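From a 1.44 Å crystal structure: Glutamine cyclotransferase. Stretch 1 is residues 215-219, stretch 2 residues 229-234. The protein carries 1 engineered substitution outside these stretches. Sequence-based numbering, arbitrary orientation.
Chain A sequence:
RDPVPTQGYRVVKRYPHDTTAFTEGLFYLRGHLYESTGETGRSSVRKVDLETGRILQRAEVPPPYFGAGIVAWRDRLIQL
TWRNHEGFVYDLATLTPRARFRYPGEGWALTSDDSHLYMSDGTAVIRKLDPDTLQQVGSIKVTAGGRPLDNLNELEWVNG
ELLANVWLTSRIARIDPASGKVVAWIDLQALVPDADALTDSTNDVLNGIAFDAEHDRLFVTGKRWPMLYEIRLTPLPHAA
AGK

Stretch 1 (215-219) HDRLF
Stretch 2 229-234: YEIRLT

Residues 217-219 and 229-233 form neighbouring β-strands that run in broadly opposite directions, with 126° between their N-to-C axes and a closest approach of 4.7 Å; the contact buries 373 Å². Backbone torsions are extended along both strands (phi -75 to -126°, psi 123 to 146°), whereas Asp216, just before the first, adopts a left-handed conformation (56/55°).

Tyr229 (chi1 m, chi2 91°) contributes mainly its backbone: its carbonyl O lies 3.1 Å from Phe219 CA in a CA-H...O contact and sits at the edge of the Phe219 ring, while its own ring leads away. Glu230 faces Phe219 as an antiparallel non-hydrogen-bonded pair, their CA atoms 4.4 Å apart. Both side chains occupy the same sheet face, and Phe219 (m, chi2 -71°) brings CE1 to 3.8 Å from Glu230 CB. The Glu230 chain is extended (t, t, chi3 166°), placing OE1 3.4 Å from Arg217 CD. Arg217 (m, t, m, chi4 170°) does not close a salt bridge, since its NH1 remains 4.3 Å from Glu230 OE2. Glu230 OE1 accepts a salt-bridging hydrogen bond from Arg232 NH1 within its own strand (2.9 Å, 164°).

Ile231 N donates the direct interstrand hydrogen bond to Leu218 O (2.9 Å, 165°); that oxygen also lies 3.2 Å from Glu230 CA. On the face shared by Leu218 (t, p) and Ile231 (p, t), Leu218 CD2 packs 4.0 Å from Ile231 CG1.

Further along, a water replaces direct pairing: it accepts from Leu218 N (2.9 Å) and donates to Ile231 O (2.6 Å). Arg232 starts away from stretch 1, but its folded chain (t, p, p, chi4 -127°) returns Arg232 NH1 to donate to this water's O at 2.8 Å; Asp216 O is 3.7 Å from Arg232 NH1. Leu233 (m, t) extends the apolar patch, its CG 4.3 Å from Leu218 CD2, and Thr234 (m) lies beyond contact.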

# COMPACT_ATOMS: atom_id res chain seq x y z
N HIS A 215 3.24 -17.77 -2.53
CA HIS A 215 4.07 -18.38 -1.50
C HIS A 215 3.70 -17.95 -0.09
O HIS A 215 4.37 -18.36 0.83
CB HIS A 215 5.56 -18.09 -1.74
CG HIS A 215 6.02 -18.43 -3.11
ND1 HIS A 215 6.18 -17.48 -4.11
CD2 HIS A 215 6.36 -19.63 -3.67
CE1 HIS A 215 6.59 -18.09 -5.21
NE2 HIS A 215 6.70 -19.39 -4.98
N ASP A 216 2.61 -17.15 0.04
CA ASP A 216 2.10 -16.64 1.31
C ASP A 216 3.18 -15.87 2.03
O ASP A 216 3.45 -16.17 3.19
CB ASP A 216 1.56 -17.83 2.16
CG ASP A 216 0.83 -17.37 3.46
OD1 ASP A 216 0.42 -16.18 3.61
OD2 ASP A 216 0.70 -18.26 4.33
N ARG A 217 3.75 -14.87 1.37
CA ARG A 217 4.76 -14.02 2.02
C ARG A 217 4.22 -12.60 2.11
O ARG A 217 3.84 -12.03 1.05
CB ARG A 217 6.08 -14.03 1.22
CG ARG A 217 6.67 -15.45 1.03
CD ARG A 217 8.04 -15.40 0.43
NE ARG A 217 8.01 -14.89 -0.93
CZ ARG A 217 9.09 -14.56 -1.63
NH1 ARG A 217 10.34 -14.76 -1.10
NH2 ARG A 217 8.95 -14.12 -2.86
N LEU A 218 4.36 -11.99 3.27
CA LEU A 218 3.90 -10.63 3.51
C LEU A 218 5.13 -9.75 3.69
O LEU A 218 5.97 -10.06 4.56
CB LEU A 218 3.01 -10.62 4.75
CG LEU A 218 2.40 -9.24 5.04
CD1 LEU A 218 1.55 -8.76 3.92
CD2 LEU A 218 1.56 -9.36 6.35
N PHE A 219 5.26 -8.64 2.92
CA PHE A 219 6.42 -7.77 3.03
C PHE A 219 5.97 -6.36 3.45
O PHE A 219 4.94 -5.86 2.99
CB PHE A 219 7.05 -7.63 1.63
CG PHE A 219 7.52 -8.96 1.05
CD1 PHE A 219 8.63 -9.63 1.56
CD2 PHE A 219 6.81 -9.51 -0.00
CE1 PHE A 219 9.05 -10.82 0.97
CE2 PHE A 219 7.22 -10.69 -0.55
CZ PHE A 219 8.33 -11.35 -0.06
N TYR A 229 11.01 -5.92 5.14
CA TYR A 229 10.86 -7.11 6.02
C TYR A 229 9.81 -8.05 5.51
O TYR A 229 8.73 -7.64 5.13
CB TYR A 229 10.39 -6.70 7.40
CG TYR A 229 11.38 -5.79 8.10
CD1 TYR A 229 11.27 -4.40 7.98
CD2 TYR A 229 12.37 -6.30 8.89
CE1 TYR A 229 12.15 -3.55 8.61
CE2 TYR A 229 13.25 -5.44 9.56
CZ TYR A 229 13.17 -4.07 9.36
OH TYR A 229 14.01 -3.24 10.05
N GLU A 230 10.13 -9.34 5.47
CA GLU A 230 9.10 -10.38 5.31
C GLU A 230 8.68 -10.74 6.72
O GLU A 230 9.51 -11.08 7.55
CB GLU A 230 9.72 -11.63 4.60
CG GLU A 230 8.71 -12.75 4.41
CD GLU A 230 9.31 -13.94 3.68
OE1 GLU A 230 8.66 -14.99 3.73
OE2 GLU A 230 10.39 -13.79 3.07
N ILE A 231 7.38 -10.69 6.97
CA ILE A 231 6.83 -10.97 8.32
C ILE A 231 5.74 -12.07 8.21
O ILE A 231 5.05 -12.16 7.21
CB ILE A 231 6.28 -9.71 8.95
CG1 ILE A 231 5.11 -9.16 8.20
CG2 ILE A 231 7.35 -8.62 9.17
CD1 ILE A 231 4.40 -8.03 8.98
N ARG A 232 5.68 -12.89 9.26
CA ARG A 232 4.66 -13.91 9.31
C ARG A 232 3.72 -13.58 10.49
O ARG A 232 4.21 -13.39 11.61
CB ARG A 232 5.32 -15.29 9.47
CG ARG A 232 4.33 -16.50 9.21
CD ARG A 232 4.42 -16.82 7.69
NE ARG A 232 5.70 -17.44 7.28
CZ ARG A 232 6.58 -17.05 6.30
NH1 ARG A 232 6.48 -15.92 5.38
NH2 ARG A 232 7.63 -17.94 6.27
N LEU A 233 2.42 -13.42 10.27
CA LEU A 233 1.47 -13.11 11.35
C LEU A 233 1.21 -14.34 12.21
O LEU A 233 1.10 -15.47 11.69
CB LEU A 233 0.15 -12.65 10.80
CG LEU A 233 0.28 -11.39 9.87
CD1 LEU A 233 -1.11 -10.86 9.55
CD2 LEU A 233 1.14 -10.27 10.55
N THR A 234 1.15 -14.17 13.54
CA THR A 234 0.84 -15.29 14.44
C THR A 234 -0.65 -15.48 14.52
O THR A 234 -1.33 -14.55 14.77
CB THR A 234 1.38 -14.91 15.84
OG1 THR A 234 2.78 -14.67 15.69
CG2 THR A 234 1.09 -16.01 16.93
O HOH W 1 4.55 -13.96 5.45